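Local coordinates for protein V-type ATP synthase alpha chain (Nanoarchaeum equitans Kin4-M, PDB 5BN3) that belongs to the alpha/beta family of rotary ATPase subunits, as the A subunit of an archaeal V-type complex, and carries a P-loop-type nucleotide-binding domain, at residues I69-F80 with T107-E115; I244-E252 with R294-G305. All coordinates share one frame; numbering follows the deposited sequence.

Contact 1: I69-F80 with T107-E115; sequences IELGPGLLANIF and TLDRKKVWE
Glu-70 and Arg-110 meet end-on, NH1 giving a 2.9 Å bond to OE1 and NH2 a 2.6 Å bond to OE2. Both oxygens are used on their syn sides but well out of the carboxylate plane, and carboxylate and guanidinium planes are twisted 35° apart. OE1 also takes the backbone N of Leu-108 at 3.2 Å, nearly along its C-O axis and from the face opposite to NH1. Next to this pair Leu-108 fits into the bend at Gly-72 to Leu-75, its CD1 against Glu-70 CB and its CD2 3.7 Å from Leu-75 CD2. Pro-73 CB sits 3.7 Å from the centroid of the six-membered ring of Trp-114, a CH-pi contact over one face; Lys-112 CG lies on the other. At the opposite end from Trp-114, Thr-107 turns CG2 to Phe-80 CE2 and Ile-69 CD1, while its OG1 bonds to Gly-84 O. One water bridges the two backbones, from Gly-74 O to Asp-109 N. The fold gains a tie between strand 68-71 and the loop that leads to strand 114-118. With two arginine nitrogens and a backbone N-H converging on it, the buried Glu-70 carboxylate is probably held in its charged form.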
loop_
_atom_site.group_PDB
_atom_site.type_symbol
_atom_site.label_atom_id
_atom_site.label_comp_id
_atom_site.label_asym_id
_atom_site.label_seq_id
_atom_site.Cartn_x
_atom_site.Cartn_y
_atom_site.Cartn_z
ATOM N N ILE A 69 17.556 3.818 39.831
ATOM C CA ILE A 69 18.832 3.132 39.669
ATOM C C ILE A 69 19.812 3.632 40.728
ATOM O O ILE A 69 19.825 4.821 41.059
ATOM C CB ILE A 69 19.423 3.356 38.255
ATOM C CG1 ILE A 69 20.782 2.666 38.116
ATOM C CG2 ILE A 69 19.567 4.840 37.958
ATOM C CD1 ILE A 69 20.724 1.167 38.306
ATOM N N GLU A 70 20.607 2.720 41.279
ATOM C CA GLU A 70 21.649 3.100 42.225
ATOM C C GLU A 70 22.856 3.645 41.473
ATOM O O GLU A 70 23.409 2.973 40.599
ATOM C CB GLU A 70 22.064 1.902 43.085
ATOM C CG GLU A 70 21.014 1.464 44.100
ATOM C CD GLU A 70 21.400 0.188 44.824
ATOM O OE1 GLU A 70 22.509 -0.332 44.575
ATOM O OE2 GLU A 70 20.590 -0.302 45.639
ATOM N N LEU A 71 23.258 4.864 41.814
ATOM C CA LEU A 71 24.388 5.512 41.158
ATOM C C LEU A 71 25.566 5.643 42.119
ATOM O O LEU A 71 25.501 6.398 43.088
ATOM C CB LEU A 71 23.977 6.895 40.652
ATOM C CG LEU A 71 22.791 6.918 39.684
ATOM C CD1 LEU A 71 22.300 8.338 39.456
ATOM C CD2 LEU A 71 23.184 6.274 38.369
ATOM N N GLY A 72 26.641 4.909 41.841
ATOM C CA GLY A 72 27.842 4.958 42.658
ATOM C C GLY A 72 28.872 3.957 42.175
ATOM O O GLY A 72 28.718 3.382 41.094
ATOM N N PRO A 73 29.936 3.749 42.966
ATOM C CA PRO A 73 30.965 2.757 42.636
ATOM C C PRO A 73 30.372 1.354 42.552
ATOM O O PRO A 73 29.569 0.979 43.411
ATOM C CB PRO A 73 31.929 2.846 43.823
ATOM C CG PRO A 73 31.744 4.230 44.354
ATOM C CD PRO A 73 30.282 4.521 44.173
ATOM N N GLY A 74 30.757 0.596 41.528
ATOM C CA GLY A 74 30.235 -0.746 41.339
ATOM C C GLY A 74 29.587 -0.980 39.984
ATOM O O GLY A 74 29.228 -2.111 39.653
ATOM N N LEU A 75 29.440 0.085 39.200
ATOM C CA LEU A 75 28.823 -0.008 37.878
ATOM C C LEU A 75 29.847 -0.376 36.807
ATOM O O LEU A 75 29.569 -1.186 35.922
ATOM C CB LEU A 75 28.155 1.320 37.509
ATOM C CG LEU A 75 26.952 1.761 38.344
ATOM C CD1 LEU A 75 26.514 3.165 37.956
ATOM C CD2 LEU A 75 25.804 0.790 38.166
ATOM N N LEU A 76 31.031 0.222 36.899
ATOM C CA LEU A 76 32.068 0.058 35.878
ATOM C C LEU A 76 32.538 -1.389 35.727
ATOM O O LEU A 76 32.669 -2.117 36.716
ATOM C CB LEU A 76 33.261 0.976 36.168
ATOM C CG LEU A 76 32.963 2.476 36.126
ATOM C CD1 LEU A 76 34.209 3.303 36.413
ATOM C CD2 LEU A 76 32.395 2.841 34.773
ATOM N N ALA A 77 32.773 -1.790 34.476
ATOM C CA ALA A 77 33.253 -3.129 34.127
ATOM C C ALA A 77 32.270 -4.251 34.445
ATOM O O ALA A 77 32.643 -5.425 34.439
ATOM C CB ALA A 77 34.616 -3.408 34.769
ATOM N N ASN A 78 31.017 -3.893 34.707
ATOM C CA ASN A 78 29.997 -4.890 35.025
ATOM C C ASN A 78 28.835 -4.894 34.036
ATOM O O ASN A 78 28.621 -3.923 33.307
ATOM C CB ASN A 78 29.485 -4.695 36.455
ATOM C CG ASN A 78 30.461 -5.207 37.494
ATOM O OD1 ASN A 78 30.890 -6.361 37.440
ATOM N ND2 ASN A 78 30.829 -4.349 38.438
ATOM N N ILE A 79 28.089 -5.996 34.017
ATOM C CA ILE A 79 26.931 -6.129 33.137
ATOM C C ILE A 79 25.638 -6.259 33.943
ATOM O O ILE A 79 25.564 -7.025 34.907
ATOM C CB ILE A 79 27.102 -7.309 32.148
ATOM C CG1 ILE A 79 25.877 -7.447 31.239
ATOM C CG2 ILE A 79 27.386 -8.610 32.890
ATOM C CD1 ILE A 79 26.058 -8.468 30.127
ATOM N N PHE A 80 24.625 -5.493 33.552
ATOM C CA PHE A 80 23.357 -5.467 34.274
ATOM C C PHE A 80 22.209 -5.729 33.310
ATOM O O PHE A 80 22.371 -5.575 32.099
ATOM C CB PHE A 80 23.169 -4.104 34.944
ATOM C CG PHE A 80 24.298 -3.714 35.856
ATOM C CD1 PHE A 80 25.414 -3.053 35.360
ATOM C CD2 PHE A 80 24.244 -4.005 37.211
ATOM C CE1 PHE A 80 26.453 -2.693 36.196
ATOM C CE2 PHE A 80 25.282 -3.646 38.055
ATOM C CZ PHE A 80 26.389 -2.989 37.546
ATOM N N THR A 107 21.743 -3.534 42.925
ATOM C CA THR A 107 22.563 -3.209 41.760
ATOM C C THR A 107 24.055 -3.172 42.079
ATOM O O THR A 107 24.861 -3.808 41.398
ATOM C CB THR A 107 22.150 -1.845 41.164
ATOM O OG1 THR A 107 20.790 -1.911 40.716
ATOM C CG2 THR A 107 23.049 -1.470 39.992
ATOM N N LEU A 108 24.412 -2.421 43.115
ATOM C CA LEU A 108 25.808 -2.240 43.494
ATOM C C LEU A 108 26.240 -3.259 44.550
ATOM O O LEU A 108 25.510 -3.515 45.512
ATOM C CB LEU A 108 26.028 -0.814 44.006
ATOM C CG LEU A 108 25.595 0.296 43.043
ATOM C CD1 LEU A 108 25.730 1.671 43.679
ATOM C CD2 LEU A 108 26.411 0.222 41.773
ATOM N N ASP A 109 27.426 -3.838 44.356
ATOM C CA ASP A 109 27.984 -4.830 45.278
ATOM C C ASP A 109 28.059 -4.262 46.696
ATOM O O ASP A 109 28.663 -3.213 46.920
ATOM C CB ASP A 109 29.375 -5.267 44.799
ATOM C CG ASP A 109 29.857 -6.548 45.464
ATOM O OD1 ASP A 109 29.633 -6.729 46.679
ATOM O OD2 ASP A 109 30.472 -7.381 44.765
ATOM N N ARG A 110 27.431 -4.957 47.642
ATOM C CA ARG A 110 27.298 -4.466 49.014
ATOM C C ARG A 110 28.469 -4.858 49.913
ATOM O O ARG A 110 28.531 -4.447 51.071
ATOM C CB ARG A 110 25.990 -4.977 49.631
ATOM C CG ARG A 110 24.720 -4.425 48.996
ATOM C CD ARG A 110 24.618 -2.921 49.184
ATOM N NE ARG A 110 23.263 -2.416 48.964
ATOM C CZ ARG A 110 22.819 -1.929 47.810
ATOM N NH1 ARG A 110 23.619 -1.881 46.754
ATOM N NH2 ARG A 110 21.571 -1.493 47.709
ATOM N N LYS A 111 29.393 -5.652 49.378
ATOM C CA LYS A 111 30.508 -6.167 50.171
ATOM C C LYS A 111 31.866 -5.641 49.716
ATOM O O LYS A 111 32.824 -5.632 50.490
ATOM C CB LYS A 111 30.506 -7.697 50.167
ATOM C CG LYS A 111 29.384 -8.307 50.988
ATOM C CD LYS A 111 29.334 -9.815 50.829
ATOM C CE LYS A 111 28.359 -10.429 51.817
ATOM N NZ LYS A 111 28.769 -10.163 53.225
ATOM N N LYS A 112 31.943 -5.215 48.459
ATOM C CA LYS A 112 33.163 -4.618 47.918
ATOM C C LYS A 112 33.611 -3.424 48.764
ATOM O O LYS A 112 32.802 -2.559 49.111
ATOM C CB LYS A 112 32.936 -4.178 46.470
ATOM C CG LYS A 112 34.012 -3.264 45.916
ATOM C CD LYS A 112 35.254 -4.022 45.473
ATOM C CE LYS A 112 36.329 -3.052 44.994
ATOM N NZ LYS A 112 37.502 -3.752 44.392
ATOM N N VAL A 113 34.897 -3.387 49.101
ATOM C CA VAL A 113 35.434 -2.320 49.941
ATOM C C VAL A 113 36.113 -1.239 49.103
ATOM O O VAL A 113 37.070 -1.512 48.378
ATOM C CB VAL A 113 36.429 -2.866 50.986
ATOM C CG1 VAL A 113 37.033 -1.727 51.782
ATOM C CG2 VAL A 113 35.731 -3.844 51.921
ATOM N N TRP A 114 35.615 -0.012 49.211
ATOM C CA TRP A 114 36.151 1.103 48.436
ATOM C C TRP A 114 37.011 2.023 49.291
ATOM O O TRP A 114 36.813 2.114 50.502
ATOM C CB TRP A 114 35.004 1.910 47.824
ATOM C CG TRP A 114 34.109 1.093 46.952
ATOM C CD1 TRP A 114 32.879 0.596 47.268
ATOM C CD2 TRP A 114 34.386 0.669 45.615
ATOM N NE1 TRP A 114 32.370 -0.110 46.203
ATOM C CE2 TRP A 114 33.276 -0.077 45.174
ATOM C CE3 TRP A 114 35.462 0.855 44.744
ATOM C CZ2 TRP A 114 33.215 -0.640 43.898
ATOM C CZ3 TRP A 114 35.401 0.299 43.485
ATOM C CH2 TRP A 114 34.288 -0.443 43.072
ATOM N N GLU A 115 37.960 2.712 48.664
ATOM C CA GLU A 115 38.743 3.725 49.370
ATOM C C GLU A 115 38.254 5.124 49.006
ATOM O O GLU A 115 38.418 5.575 47.870
ATOM C CB GLU A 115 40.239 3.587 49.070
ATOM C CG GLU A 115 41.105 4.575 49.843
ATOM C CD GLU A 115 42.577 4.211 49.829
ATOM O OE1 GLU A 115 43.095 3.790 50.887
ATOM O OE2 GLU A 115 43.220 4.356 48.769
HETATM O O HOH W 1 19.275 -0.022 41.299
HETATM O O HOH W 2 19.495 -1.988 43.910
HETATM O O HOH W 3 30.147 -1.572 45.142
HETATM O O HOH W 4 28.677 -3.752 41.836
#

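Contact 2: I244-E252 with R294-G305; sequences IVIYIGCGE and REASIYLGATIG
Ile-246, Ile-248 and Cys-250 point from one side of strand 244-250 onto helix 293-309, which packs on the largely parallel core sheet of the P-loop-type nucleotide-binding domain. Strand and helix segments run antiparallel, 170° between their directions, with axes 8.5 Å apart at closest approach. Gly-301, Gly-305 and Ser-297 let the strand's side chains come close to the helix backbone. Ile-248 has CG1 anti to its carbonyl carbon (chi1 -48°) and an extended chain beyond, which sends CD1 down onto the helix backbone, 3.7 Å from Gly-301 CA; Gly-301, having no side chain, leaves that approach open to the methyl. Its other branch, CG2, lies over Ser-297, 3.9 Å from OG. Ile-246 repeats the pose one turn further along the helix: its CD1 drops beside Gly-305, tight at 3.5 Å from CA, and is flanked by Ile-304 CG2 at 3.8 Å. Toward the start of the helix segment, Cys-250 SG rests against Arg-294 CB and reaches Ile-298 CG1 at 4.1 Å. Arg-294 stretches out past Gly-251, NE passing near its CA, and the guanidinium goes on to a salt bridge with Glu-327. Tyr-256 of the neighbouring NEQ263 chain packs on Arg-294 and bonds to Gly-251 O, so this end of the contact lies at a subunit interface. Across the rest the touch is largely apolar, methyl groups and sulfur against helix backbone and short side chains. The polar Ser-297 that faces the strand is turned back on its own helix: with chi1 71° its OG lies between the backbone N and the carbonyl carbon, and it donates a 2.6 Å hydrogen bond to Arg-294 O.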
loop_
_atom_site.group_PDB
_atom_site.type_symbol
_atom_site.label_atom_id
_atom_site.label_comp_id
_atom_site.label_asym_id
_atom_site.label_seq_id
_atom_site.Cartn_x
_atom_site.Cartn_y
_atom_site.Cartn_z
ATOM N N ILE A 244 33.868 7.540 29.712
ATOM C CA ILE A 244 32.954 6.453 30.044
ATOM C C ILE A 244 32.190 5.998 28.800
ATOM O O ILE A 244 31.760 6.823 27.992
ATOM C CB ILE A 244 31.947 6.890 31.135
ATOM C CG1 ILE A 244 32.681 7.226 32.435
ATOM C CG2 ILE A 244 30.914 5.804 31.392
ATOM C CD1 ILE A 244 33.376 6.035 33.060
ATOM N N VAL A 245 32.040 4.684 28.644
ATOM C CA VAL A 245 31.242 4.116 27.562
ATOM C C VAL A 245 30.113 3.269 28.140
ATOM O O VAL A 245 30.350 2.382 28.963
ATOM C CB VAL A 245 32.100 3.243 26.625
ATOM C CG1 VAL A 245 31.226 2.537 25.600
ATOM C CG2 VAL A 245 33.145 4.084 25.930
ATOM N N ILE A 246 28.886 3.550 27.719
ATOM C CA ILE A 246 27.743 2.742 28.126
ATOM C C ILE A 246 27.117 2.074 26.910
ATOM O O ILE A 246 26.606 2.751 26.015
ATOM C CB ILE A 246 26.690 3.595 28.844
ATOM C CG1 ILE A 246 27.300 4.192 30.112
ATOM C CG2 ILE A 246 25.463 2.764 29.186
ATOM C CD1 ILE A 246 26.522 5.342 30.667
ATOM N N TYR A 247 27.169 0.746 26.870
ATOM C CA TYR A 247 26.574 0.003 25.767
ATOM C C TYR A 247 25.245 -0.606 26.198
ATOM O O TYR A 247 25.202 -1.455 27.091
ATOM C CB TYR A 247 27.518 -1.097 25.270
ATOM C CG TYR A 247 27.162 -1.608 23.893
ATOM C CD1 TYR A 247 26.203 -2.593 23.722
ATOM C CD2 TYR A 247 27.785 -1.098 22.763
ATOM C CE1 TYR A 247 25.872 -3.057 22.464
ATOM C CE2 TYR A 247 27.462 -1.557 21.502
ATOM C CZ TYR A 247 26.506 -2.535 21.359
ATOM O OH TYR A 247 26.181 -2.993 20.103
ATOM N N ILE A 248 24.163 -0.166 25.564
ATOM C CA ILE A 248 22.845 -0.712 25.854
ATOM C C ILE A 248 22.426 -1.719 24.789
ATOM O O ILE A 248 22.146 -1.351 23.645
ATOM C CB ILE A 248 21.773 0.394 25.939
ATOM C CG1 ILE A 248 22.260 1.547 26.820
ATOM C CG2 ILE A 248 20.468 -0.173 26.475
ATOM C CD1 ILE A 248 21.257 2.681 26.951
ATOM N N GLY A 249 22.392 -2.992 25.168
ATOM C CA GLY A 249 21.845 -4.020 24.306
ATOM C C GLY A 249 20.344 -4.084 24.500
ATOM O O GLY A 249 19.853 -4.783 25.388
ATOM N N CYS A 250 19.617 -3.342 23.670
ATOM C CA CYS A 250 18.170 -3.249 23.788
ATOM C C CYS A 250 17.483 -4.202 22.815
ATOM O O CYS A 250 17.341 -3.893 21.633
ATOM C CB CYS A 250 17.717 -1.808 23.537
ATOM S SG CYS A 250 15.938 -1.520 23.696
ATOM N N GLY A 251 17.074 -5.365 23.319
ATOM C CA GLY A 251 16.317 -6.325 22.537
ATOM C C GLY A 251 17.087 -7.021 21.430
ATOM O O GLY A 251 16.493 -7.424 20.429
ATOM N N GLU A 252 18.400 -7.172 21.603
ATOM C CA GLU A 252 19.231 -7.851 20.604
ATOM C C GLU A 252 19.771 -9.195 21.094
ATOM O O GLU A 252 19.248 -9.761 22.054
ATOM C CB GLU A 252 20.377 -6.945 20.142
ATOM C CG GLU A 252 19.918 -5.721 19.364
ATOM C CD GLU A 252 19.240 -6.078 18.055
ATOM O OE1 GLU A 252 19.726 -6.993 17.356
ATOM O OE2 GLU A 252 18.216 -5.444 17.719
ATOM N N ARG A 294 12.861 -3.433 28.018
ATOM C CA ARG A 294 13.589 -2.718 26.970
ATOM C C ARG A 294 13.481 -1.219 27.182
ATOM O O ARG A 294 14.456 -0.487 27.013
ATOM C CB ARG A 294 13.037 -3.063 25.584
ATOM C CG ARG A 294 13.259 -4.493 25.145
ATOM C CD ARG A 294 12.722 -4.710 23.743
ATOM N NE ARG A 294 12.635 -6.129 23.412
ATOM C CZ ARG A 294 12.043 -6.607 22.324
ATOM N NH1 ARG A 294 11.485 -5.776 21.455
ATOM N NH2 ARG A 294 12.010 -7.911 22.109
ATOM N N GLU A 295 12.285 -0.758 27.533
ATOM C CA GLU A 295 12.083 0.656 27.822
ATOM C C GLU A 295 12.908 1.049 29.037
ATOM O O GLU A 295 13.557 2.094 29.047
ATOM C CB GLU A 295 10.603 0.968 28.064
ATOM C CG GLU A 295 10.366 2.393 28.537
ATOM C CD GLU A 295 8.931 2.844 28.375
ATOM O OE1 GLU A 295 8.066 2.393 29.156
ATOM O OE2 GLU A 295 8.671 3.666 27.472
ATOM N N ALA A 296 12.895 0.193 30.052
ATOM C CA ALA A 296 13.658 0.447 31.267
ATOM C C ALA A 296 15.149 0.573 30.971
ATOM O O ALA A 296 15.815 1.461 31.496
ATOM C CB ALA A 296 13.410 -0.649 32.281
ATOM N N SER A 297 15.664 -0.308 30.118
ATOM C CA SER A 297 17.090 -0.313 29.787
ATOM C C SER A 297 17.546 0.989 29.121
ATOM O O SER A 297 18.676 1.436 29.325
ATOM C CB SER A 297 17.424 -1.501 28.885
ATOM O OG SER A 297 16.888 -1.319 27.587
ATOM N N ILE A 298 16.665 1.585 28.323
ATOM C CA ILE A 298 16.960 2.843 27.638
ATOM C C ILE A 298 17.076 4.013 28.621
ATOM O O ILE A 298 18.043 4.779 28.583
ATOM C CB ILE A 298 15.876 3.164 26.587
ATOM C CG1 ILE A 298 15.980 2.208 25.391
ATOM C CG2 ILE A 298 15.990 4.601 26.120
ATOM C CD1 ILE A 298 17.258 2.372 24.579
ATOM N N TYR A 299 16.084 4.153 29.495
ATOM C CA TYR A 299 16.099 5.214 30.500
ATOM C C TYR A 299 17.209 4.992 31.521
ATOM O O TYR A 299 17.807 5.949 32.018
ATOM C CB TYR A 299 14.737 5.304 31.200
ATOM C CG TYR A 299 13.637 5.856 30.318
ATOM C CD1 TYR A 299 12.965 5.038 29.423
ATOM C CD2 TYR A 299 13.272 7.192 30.381
ATOM C CE1 TYR A 299 11.964 5.532 28.614
ATOM C CE2 TYR A 299 12.268 7.696 29.574
ATOM C CZ TYR A 299 11.619 6.861 28.693
ATOM O OH TYR A 299 10.619 7.353 27.887
ATOM N N LEU A 300 17.478 3.727 31.827
ATOM C CA LEU A 300 18.518 3.360 32.782
ATOM C C LEU A 300 19.894 3.799 32.296
ATOM O O LEU A 300 20.658 4.419 33.038
ATOM C CB LEU A 300 18.527 1.845 32.988
ATOM C CG LEU A 300 19.451 1.336 34.093
ATOM C CD1 LEU A 300 18.675 1.276 35.389
ATOM C CD2 LEU A 300 20.053 -0.021 33.755
ATOM N N GLY A 301 20.208 3.465 31.047
ATOM C CA GLY A 301 21.500 3.795 30.471
ATOM C C GLY A 301 21.698 5.286 30.308
ATOM O O GLY A 301 22.806 5.796 30.475
ATOM N N ALA A 302 20.620 5.985 29.974
ATOM C CA ALA A 302 20.667 7.434 29.853
ATOM C C ALA A 302 20.944 8.076 31.208
ATOM O O ALA A 302 21.742 9.010 31.310
ATOM C CB ALA A 302 19.363 7.954 29.277
ATOM N N THR A 303 20.272 7.580 32.243
ATOM C CA THR A 303 20.435 8.102 33.599
ATOM C C THR A 303 21.859 7.918 34.116
ATOM O O THR A 303 22.442 8.837 34.698
ATOM C CB THR A 303 19.447 7.432 34.573
ATOM O OG1 THR A 303 18.106 7.722 34.160
ATOM C CG2 THR A 303 19.656 7.952 35.983
ATOM N N ILE A 304 22.413 6.726 33.907
ATOM C CA ILE A 304 23.793 6.443 34.287
ATOM C C ILE A 304 24.750 7.338 33.494
ATOM O O ILE A 304 25.750 7.819 34.031
ATOM C CB ILE A 304 24.131 4.952 34.065
ATOM C CG1 ILE A 304 23.294 4.075 35.003
ATOM C CG2 ILE A 304 25.611 4.695 34.281
ATOM C CD1 ILE A 304 23.466 2.579 34.772
ATOM N N GLY A 305 24.431 7.571 32.223
ATOM C CA GLY A 305 25.219 8.465 31.389
ATOM C C GLY A 305 25.237 9.883 31.920
ATOM O O GLY A 305 26.286 10.531 31.948
#

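Along the chain the two contacts come in series, contact 1 closing before contact 2 opens, and their centres lie 16 Å apart. They share the mixed core sheet: strand 79-80 pairs with strand 280-285, which in turn lies next to strand 244-250. Helix 293-309 is a second bridge, for Ile-69 packs on Leu-300 and Thr-303, CD1 of Ile-69 coming within 3.6 Å of Leu-300 CD1, and Leu-71 CD2 meets Ile-304 CG1. Leu-76 CD2 also packs directly on Ile-244 CD1. The helix thus touches both strand 244-250 and strand 68-71. Residues of the barrel-sandwich range, in 107-115, are so joined through 69-80 to the core of the nucleotide-binding domain.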